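Local coordinates for lectin (Colocasia esculenta, PDB 5T1X), which probably binds mannose-containing carbohydrates as a GNA-related lectin of the beta-prism II fold, here assembled from two chains, at residues B[4-9]-B[20-24]; B[30-36]-B[55-59]; B[84-89]-B[100-104]. The contacts are given in a common frame with arbitrary orientation. Where two conformers were deposited one is given. Residues are numbered along the deposited sequence.

The three contacts follow one another along a beta-prism II domain of three antiparallel sheets. Contacts 1 and 2 join different sheets, contact 1 at edge strands 8-10 and 19-23, contact 2 between the sheet of strand 19-23 and that of strand 57-60; contact 3 pairs strands of one sheet, the sheet of strand 8-10. The centres of contacts 1 and 2 lie about 16 Å apart, and L9 CD2 touches L58 CD2 at 4.0 Å. The centres of contacts 1 and 3 are about 17 Å apart, with L9 O 3.9 Å from V89 CG2. Contacts 2 and 3, about 22 Å apart between centres, do not touch. Q31, D33 and N35 begin a QxDxNxVxY motif, consistent with mannose binding.

Contact 1 of 3, residues B[4-9]-B[20-24]; sequences FTDNLL and RLTAK
L21, D6 and T22 carry most of the 305 Å² buried here. The first segment is extended at F4 and T5 (phi/psi -80/142 and -123/132), passes through a type I beta turn from T5 to L8, with D6 at -54/-37, N7 at -104/8 and L8 N bonded to T5 O at 3.2 Å, then becomes strand at L8 and L9. Residues 20-23 are strand, and N7 lies over L21 with 5.0 Å between their CA atoms. D6 O points from the turn at this strand, accepting a hydrogen bond from T22 N (2.8 Å, 159° at the hydrogen) and a CA-H...O contact from L21 CA (3.1 Å). Around the same point D6 CB meets T22 OG1 at 3.5 Å (T22 chi1 p), and one water bridges D6 OD1 (3.0 Å), R20 O (2.8 Å) and T22 OG1 (3.2 Å).

This is one of the places where two of the three sheets of the beta-prism II domain adjoin, joined by that single backbone bond, from edge strand 19-23 to the turn just before edge strand 8-10, and by packing around L21: N7 and L9 pair with strand 89-92, whereas L21 pairs with L28. The CA-to-CB bond of L21 (chi1 m, chi2 t) points sideways, but its end comes nearer to 4-9, also packing on L15, L90 and L92. L21 CD2 lies 3.7 Å from F4 CE1, at the ring edge, and 3.3 Å from L8 O; L21 CD1 lies 4.2 Å from L9 CB. N7 CB rests 3.5 Å from T22 O, while N7 OD1 is hydrogen-bonded to ND2 of N4 of the partner chain.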
# COMPACT_ATOMS: atom_id res chain seq x y z
N PHE B 4 -6.60 8.34 -8.59
CA PHE B 4 -5.21 7.97 -8.55
C PHE B 4 -4.47 8.59 -7.35
O PHE B 4 -4.71 9.74 -7.00
CB PHE B 4 -4.52 8.38 -9.86
CG PHE B 4 -3.09 7.91 -9.98
CD1 PHE B 4 -2.80 6.55 -10.07
CD2 PHE B 4 -2.04 8.82 -10.02
CE1 PHE B 4 -1.48 6.11 -10.17
CE2 PHE B 4 -0.72 8.38 -10.13
CZ PHE B 4 -0.45 7.03 -10.20
N THR B 5 -3.56 7.80 -6.76
CA THR B 5 -2.63 8.27 -5.71
C THR B 5 -1.23 7.96 -6.24
O THR B 5 -1.01 6.86 -6.76
CB THR B 5 -2.94 7.63 -4.36
OG1 THR B 5 -4.33 7.80 -4.06
CG2 THR B 5 -2.09 8.22 -3.23
N ASP B 6 -0.31 8.92 -6.17
CA ASP B 6 1.00 8.82 -6.82
C ASP B 6 1.82 7.58 -6.48
O ASP B 6 2.46 7.07 -7.39
CB ASP B 6 1.85 10.07 -6.56
CG ASP B 6 1.51 11.26 -7.44
OD1 ASP B 6 1.09 11.04 -8.60
OD2 ASP B 6 1.72 12.41 -7.00
N ASN B 7 1.79 7.08 -5.25
CA ASN B 7 2.61 5.92 -4.86
C ASN B 7 1.83 4.59 -4.75
O ASN B 7 2.40 3.61 -4.29
CB ASN B 7 3.30 6.20 -3.52
CG ASN B 7 2.34 6.43 -2.37
OD1 ASN B 7 1.18 6.85 -2.57
ND2 ASN B 7 2.78 6.18 -1.15
N LEU B 8 0.54 4.57 -5.16
CA LEU B 8 -0.28 3.36 -5.04
C LEU B 8 -0.93 2.94 -6.33
O LEU B 8 -1.27 3.78 -7.16
CB LEU B 8 -1.43 3.61 -4.03
CG LEU B 8 -1.12 4.27 -2.69
CD1 LEU B 8 -2.41 4.60 -1.96
CD2 LEU B 8 -0.24 3.39 -1.81
N LEU B 9 -1.20 1.63 -6.46
CA LEU B 9 -1.96 1.06 -7.55
C LEU B 9 -2.87 -0.01 -6.95
O LEU B 9 -2.38 -1.06 -6.53
CB LEU B 9 -1.07 0.50 -8.68
CG LEU B 9 -1.81 0.25 -10.01
CD1 LEU B 9 -2.11 1.55 -10.72
CD2 LEU B 9 -1.01 -0.66 -10.92
N ARG B 20 2.80 6.28 -14.46
CA ARG B 20 3.72 5.79 -13.44
C ARG B 20 3.29 6.03 -12.00
O ARG B 20 2.46 6.90 -11.72
CB ARG B 20 5.07 6.51 -13.63
CG ARG B 20 5.04 8.03 -13.35
CD ARG B 20 6.22 8.76 -13.95
NE ARG B 20 6.12 8.73 -15.41
CZ ARG B 20 7.16 8.75 -16.24
NH1 ARG B 20 8.40 8.82 -15.77
NH2 ARG B 20 6.96 8.71 -17.55
N LEU B 21 3.95 5.30 -11.10
CA LEU B 21 3.92 5.54 -9.66
C LEU B 21 5.18 6.31 -9.32
O LEU B 21 6.22 6.09 -9.96
CB LEU B 21 3.84 4.25 -8.82
CG LEU B 21 2.72 3.25 -9.15
CD1 LEU B 21 2.70 2.15 -8.13
CD2 LEU B 21 1.36 3.94 -9.21
N THR B 22 5.09 7.23 -8.37
CA THR B 22 6.23 8.03 -7.93
C THR B 22 6.25 8.08 -6.41
O THR B 22 5.19 8.15 -5.78
CB THR B 22 6.22 9.45 -8.52
OG1 THR B 22 5.01 10.12 -8.14
CG2 THR B 22 6.34 9.47 -10.05
N ALA B 23 7.45 8.03 -5.82
CA ALA B 23 7.66 8.15 -4.37
C ALA B 23 9.06 8.65 -4.15
O ALA B 23 10.01 7.97 -4.56
CB ALA B 23 7.44 6.83 -3.65
N LYS B 24 9.22 9.85 -3.56
CA LYS B 24 10.53 10.47 -3.36
C LYS B 24 11.21 10.56 -4.74
O LYS B 24 10.57 11.08 -5.67
CB LYS B 24 11.37 9.72 -2.30
CG LYS B 24 10.80 9.88 -0.88
CD LYS B 24 11.27 8.80 0.11
CE LYS B 24 12.75 8.83 0.40
NZ LYS B 24 13.19 7.65 1.19
O HOH W 1 2.82 9.30 -10.27

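Contact 2 of 3, residues B[30-36]-B[55-59]; sequences MQGDCNL and HCFLR
A disulfide fixes this contact: C34 SG to C56 SG is 2.0 Å and chi3 is -92°, a left-handed bridge, with C34 at chi1 t and C56 at chi1 m in the conformers given. The CA atoms of the two cysteines are 5.3 Å apart, those of M30 and L58 6.5 Å. Residues 31-34 form a type I beta turn (C34 N to Q31 O 3.2 Å), C34 takes phi/psi 74/15, and Q31 N returns to N35 O at 3.0 Å.

M30, with chi1 t, chi2 p and chi3 -108°, lays SD 3.8 Å from L58 CB and CE 4.4 Å from C56 CB. L36 and L58 both adopt chi1 t, chi2 p, bringing L36 CD2 within 3.9 Å of L58 CD1. D33, chi1 p, makes an Asx turn, its OD1 accepting from N35 N (3.2 Å) and also from Q31 NE2 (3.1 Å). Q31, D33 and N35 begin the QxDxNxVxY signature, and their CA-to-CB bonds point away from 55-59; this is consistent with a mannose site on that other side, as in relatives. One water joins Q31 O (2.9 Å) to C56 O (2.7 Å).

Around the contact, C56 and L36 pack on I68 of strand 66-69, M30 reaches L15 of strand 14-16, and L58 lies on L66, so the turn between strands 26-30 and 36-39 is seated against the sheet of strand 57-60.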
# COMPACT_ATOMS: atom_id res chain seq x y z
N MET B 30 5.11 2.17 -16.50
CA MET B 30 4.64 1.25 -17.54
C MET B 30 4.88 1.97 -18.84
O MET B 30 4.05 2.77 -19.28
CB MET B 30 3.15 0.85 -17.36
CG MET B 30 2.64 -0.09 -18.45
SD MET B 30 3.44 -1.72 -18.36
CE MET B 30 4.50 -1.66 -19.81
N GLN B 31 6.07 1.76 -19.43
CA GLN B 31 6.47 2.50 -20.61
C GLN B 31 5.74 2.11 -21.89
O GLN B 31 5.22 0.99 -22.01
CB GLN B 31 7.97 2.40 -20.83
CG GLN B 31 8.76 2.81 -19.60
CD GLN B 31 10.24 2.81 -19.80
OE1 GLN B 31 10.96 3.42 -19.02
NE2 GLN B 31 10.74 2.10 -20.82
N GLY B 32 5.76 3.03 -22.84
CA GLY B 32 5.18 2.87 -24.17
C GLY B 32 5.85 1.82 -25.02
O GLY B 32 5.32 1.46 -26.07
N ASP B 33 7.04 1.31 -24.59
CA ASP B 33 7.77 0.26 -25.32
C ASP B 33 7.49 -1.14 -24.73
O ASP B 33 8.21 -2.08 -25.04
CB ASP B 33 9.28 0.54 -25.31
CG ASP B 33 9.92 0.40 -23.95
OD1 ASP B 33 9.21 0.52 -22.94
OD2 ASP B 33 11.14 0.20 -23.90
N CYS B 34 6.44 -1.26 -23.89
CA CYS B 34 5.96 -2.49 -23.26
C CYS B 34 6.88 -2.96 -22.12
O CYS B 34 6.71 -4.07 -21.62
CB CYS B 34 5.73 -3.60 -24.29
SG CYS B 34 4.50 -4.83 -23.78
N ASN B 35 7.78 -2.08 -21.65
CA ASN B 35 8.67 -2.40 -20.56
C ASN B 35 8.24 -1.72 -19.27
O ASN B 35 8.00 -0.52 -19.27
CB ASN B 35 10.10 -1.97 -20.90
CG ASN B 35 11.18 -2.75 -20.18
OD1 ASN B 35 10.99 -3.88 -19.73
ND2 ASN B 35 12.36 -2.17 -20.13
N LEU B 36 8.12 -2.50 -18.19
CA LEU B 36 7.80 -1.98 -16.85
C LEU B 36 9.13 -1.73 -16.16
O LEU B 36 9.94 -2.66 -16.04
CB LEU B 36 6.92 -2.94 -16.05
CG LEU B 36 6.64 -2.56 -14.59
CD1 LEU B 36 5.72 -1.30 -14.50
CD2 LEU B 36 6.03 -3.74 -13.85
N HIS B 55 1.02 -1.24 -27.41
CA HIS B 55 0.03 -0.56 -26.57
C HIS B 55 -0.31 -1.38 -25.32
O HIS B 55 -1.48 -1.70 -25.07
CB HIS B 55 -1.23 -0.30 -27.41
CG HIS B 55 -0.96 0.48 -28.67
ND1 HIS B 55 -1.05 -0.12 -29.91
CD2 HIS B 55 -0.60 1.77 -28.82
CE1 HIS B 55 -0.75 0.83 -30.79
NE2 HIS B 55 -0.47 1.99 -30.17
N CYS B 56 0.74 -1.73 -24.57
CA CYS B 56 0.64 -2.56 -23.37
C CYS B 56 0.13 -1.77 -22.19
O CYS B 56 0.34 -0.55 -22.13
CB CYS B 56 2.00 -3.19 -23.06
SG CYS B 56 2.70 -4.14 -24.44
N PHE B 57 -0.46 -2.47 -21.23
CA PHE B 57 -0.92 -1.84 -20.00
C PHE B 57 -0.62 -2.77 -18.85
O PHE B 57 -0.53 -3.99 -19.04
CB PHE B 57 -2.41 -1.51 -20.07
CG PHE B 57 -3.35 -2.69 -20.21
CD1 PHE B 57 -3.91 -3.29 -19.08
CD2 PHE B 57 -3.70 -3.18 -21.46
CE1 PHE B 57 -4.77 -4.37 -19.20
CE2 PHE B 57 -4.58 -4.26 -21.58
CZ PHE B 57 -5.11 -4.84 -20.45
N LEU B 58 -0.55 -2.20 -17.65
CA LEU B 58 -0.30 -2.89 -16.40
C LEU B 58 -1.58 -2.89 -15.57
O LEU B 58 -2.21 -1.84 -15.43
CB LEU B 58 0.81 -2.15 -15.63
CG LEU B 58 1.23 -2.76 -14.30
CD1 LEU B 58 2.16 -3.94 -14.51
CD2 LEU B 58 1.92 -1.73 -13.43
N ARG B 59 -1.93 -4.03 -14.98
CA ARG B 59 -3.12 -4.08 -14.14
C ARG B 59 -2.93 -5.10 -13.03
O ARG B 59 -2.52 -6.22 -13.30
CB ARG B 59 -4.37 -4.42 -14.97
CG ARG B 59 -5.69 -4.39 -14.17
CD ARG B 59 -6.84 -4.84 -15.05
NE ARG B 59 -8.12 -4.88 -14.33
CZ ARG B 59 -8.57 -5.93 -13.64
NH1 ARG B 59 -7.85 -7.04 -13.54
NH2 ARG B 59 -9.76 -5.88 -13.04
O HOH W 2 2.33 1.25 -22.51
O HOH W 3 3.32 -0.23 -25.03

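Contact 3 of 3, residues B[84-89]-B[100-104]; sequences KQGDYV and IYGPA
From K84 the first segment runs through a loop into strand 89-92; the end-to-end directions of the two segments differ by 113°, although V89 and Y101 pair antiparallel. K84 CB touches P103 CG at 3.8 Å before its side chain leads away, and K84 O accepts a hydrogen bond from Y88 OH at 2.6 Å. G86 (phi/psi 167/-166) sits opposite P103, CA to CA 5.1 Å; an ideal CB on it would fall 2.9 Å from P103 CB. D87 O receives a weak hydrogen bond from A104 N (2.9 Å, 124°) and a CA-H...O contact from P103 CA (3.3 Å), while a water links D87 N (3.1 Å) to A104 O (3.0 Å).

P103 CA, just after the cis peptide bond, sits over one face of the Y88 ring (chi1 m, chi2 -102°), 4.1 Å from its centroid and 18° off its normal, a CH-pi contact. A CB on G102 would come 2.1 Å from Y88 CD1. V89 and Y101 form a hydrogen-bonded pair, V89 N to Y101 O 3.0 Å and Y101 N to V89 O 2.8 Å, with V89 CG1 4.1 Å from Y101 CB. Here a strand pair begins in one sheet of the beta-prism II domain.

Beyond this bridge Y88 and I100 cover L60 of strand 57-60. I100, Y101 and A104 continue in an antiparallel ladder with the partner chain, extending the sheet of strands 8-10, 89-92 and 98-107 from its edge strand across the interface.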
# COMPACT_ATOMS: atom_id res chain seq x y z
N LYS B 84 -5.78 -15.14 -2.12
CA LYS B 84 -7.21 -15.03 -1.83
C LYS B 84 -7.93 -14.01 -2.69
O LYS B 84 -7.38 -12.95 -2.98
CB LYS B 84 -7.44 -14.61 -0.37
CG LYS B 84 -6.78 -15.47 0.69
CD LYS B 84 -7.28 -15.07 2.07
CE LYS B 84 -6.93 -16.11 3.10
NZ LYS B 84 -7.50 -15.79 4.44
N GLN B 85 -9.18 -14.31 -3.06
CA GLN B 85 -9.98 -13.34 -3.80
C GLN B 85 -10.23 -12.15 -2.85
O GLN B 85 -10.60 -12.35 -1.69
CB GLN B 85 -11.30 -13.99 -4.27
CG GLN B 85 -11.09 -14.98 -5.43
CD GLN B 85 -12.34 -15.73 -5.84
OE1 GLN B 85 -13.20 -16.09 -5.03
NE2 GLN B 85 -12.43 -16.05 -7.12
N GLY B 86 -9.95 -10.94 -3.32
CA GLY B 86 -10.12 -9.75 -2.50
C GLY B 86 -9.46 -8.53 -3.09
O GLY B 86 -9.10 -8.53 -4.27
N ASP B 87 -9.31 -7.48 -2.28
CA ASP B 87 -8.70 -6.23 -2.73
C ASP B 87 -7.20 -6.21 -2.41
O ASP B 87 -6.81 -6.56 -1.30
CB ASP B 87 -9.40 -5.03 -2.09
CG ASP B 87 -10.87 -4.96 -2.46
OD1 ASP B 87 -11.22 -5.43 -3.58
OD2 ASP B 87 -11.67 -4.48 -1.63
N TYR B 88 -6.38 -5.81 -3.40
CA TYR B 88 -4.91 -5.75 -3.30
C TYR B 88 -4.40 -4.35 -3.59
O TYR B 88 -5.11 -3.53 -4.18
CB TYR B 88 -4.25 -6.76 -4.26
CG TYR B 88 -4.43 -8.19 -3.81
CD1 TYR B 88 -3.39 -8.88 -3.18
CD2 TYR B 88 -5.66 -8.84 -3.92
CE1 TYR B 88 -3.56 -10.19 -2.72
CE2 TYR B 88 -5.85 -10.14 -3.43
CZ TYR B 88 -4.79 -10.81 -2.85
OH TYR B 88 -4.98 -12.08 -2.34
N VAL B 89 -3.17 -4.05 -3.15
CA VAL B 89 -2.55 -2.77 -3.44
C VAL B 89 -1.07 -2.99 -3.75
O VAL B 89 -0.41 -3.78 -3.08
CB VAL B 89 -2.77 -1.72 -2.30
CG1 VAL B 89 -2.07 -2.15 -1.00
CG2 VAL B 89 -2.31 -0.32 -2.72
N ILE B 100 3.43 -5.85 -3.46
CA ILE B 100 1.98 -6.12 -3.55
C ILE B 100 1.52 -6.65 -2.21
O ILE B 100 2.03 -7.68 -1.74
CB ILE B 100 1.60 -7.10 -4.69
CG1 ILE B 100 2.14 -6.64 -6.07
CG2 ILE B 100 0.06 -7.35 -4.70
CD1 ILE B 100 1.98 -7.71 -7.16
N TYR B 101 0.54 -5.97 -1.61
CA TYR B 101 -0.05 -6.39 -0.35
C TYR B 101 -1.49 -6.77 -0.54
O TYR B 101 -2.25 -6.02 -1.14
CB TYR B 101 0.00 -5.26 0.70
CG TYR B 101 1.39 -4.87 1.15
CD1 TYR B 101 1.97 -5.48 2.26
CD2 TYR B 101 2.05 -3.79 0.58
CE1 TYR B 101 3.23 -5.10 2.72
CE2 TYR B 101 3.30 -3.38 1.05
CZ TYR B 101 3.88 -4.03 2.12
OH TYR B 101 5.13 -3.66 2.58
N GLY B 102 -1.88 -7.87 0.08
CA GLY B 102 -3.28 -8.27 0.09
C GLY B 102 -3.53 -9.70 0.54
O GLY B 102 -2.60 -10.49 0.68
N PRO B 103 -4.81 -10.08 0.69
CA PRO B 103 -6.01 -9.25 0.49
C PRO B 103 -6.26 -8.27 1.65
O PRO B 103 -5.55 -8.31 2.67
CB PRO B 103 -7.12 -10.30 0.41
CG PRO B 103 -6.65 -11.38 1.37
CD PRO B 103 -5.15 -11.44 1.13
N ALA B 104 -7.27 -7.40 1.49
CA ALA B 104 -7.70 -6.51 2.57
C ALA B 104 -8.29 -7.38 3.69
O ALA B 104 -9.14 -8.22 3.39
CB ALA B 104 -8.74 -5.53 2.04
O HOH W 4 -10.20 -8.25 0.57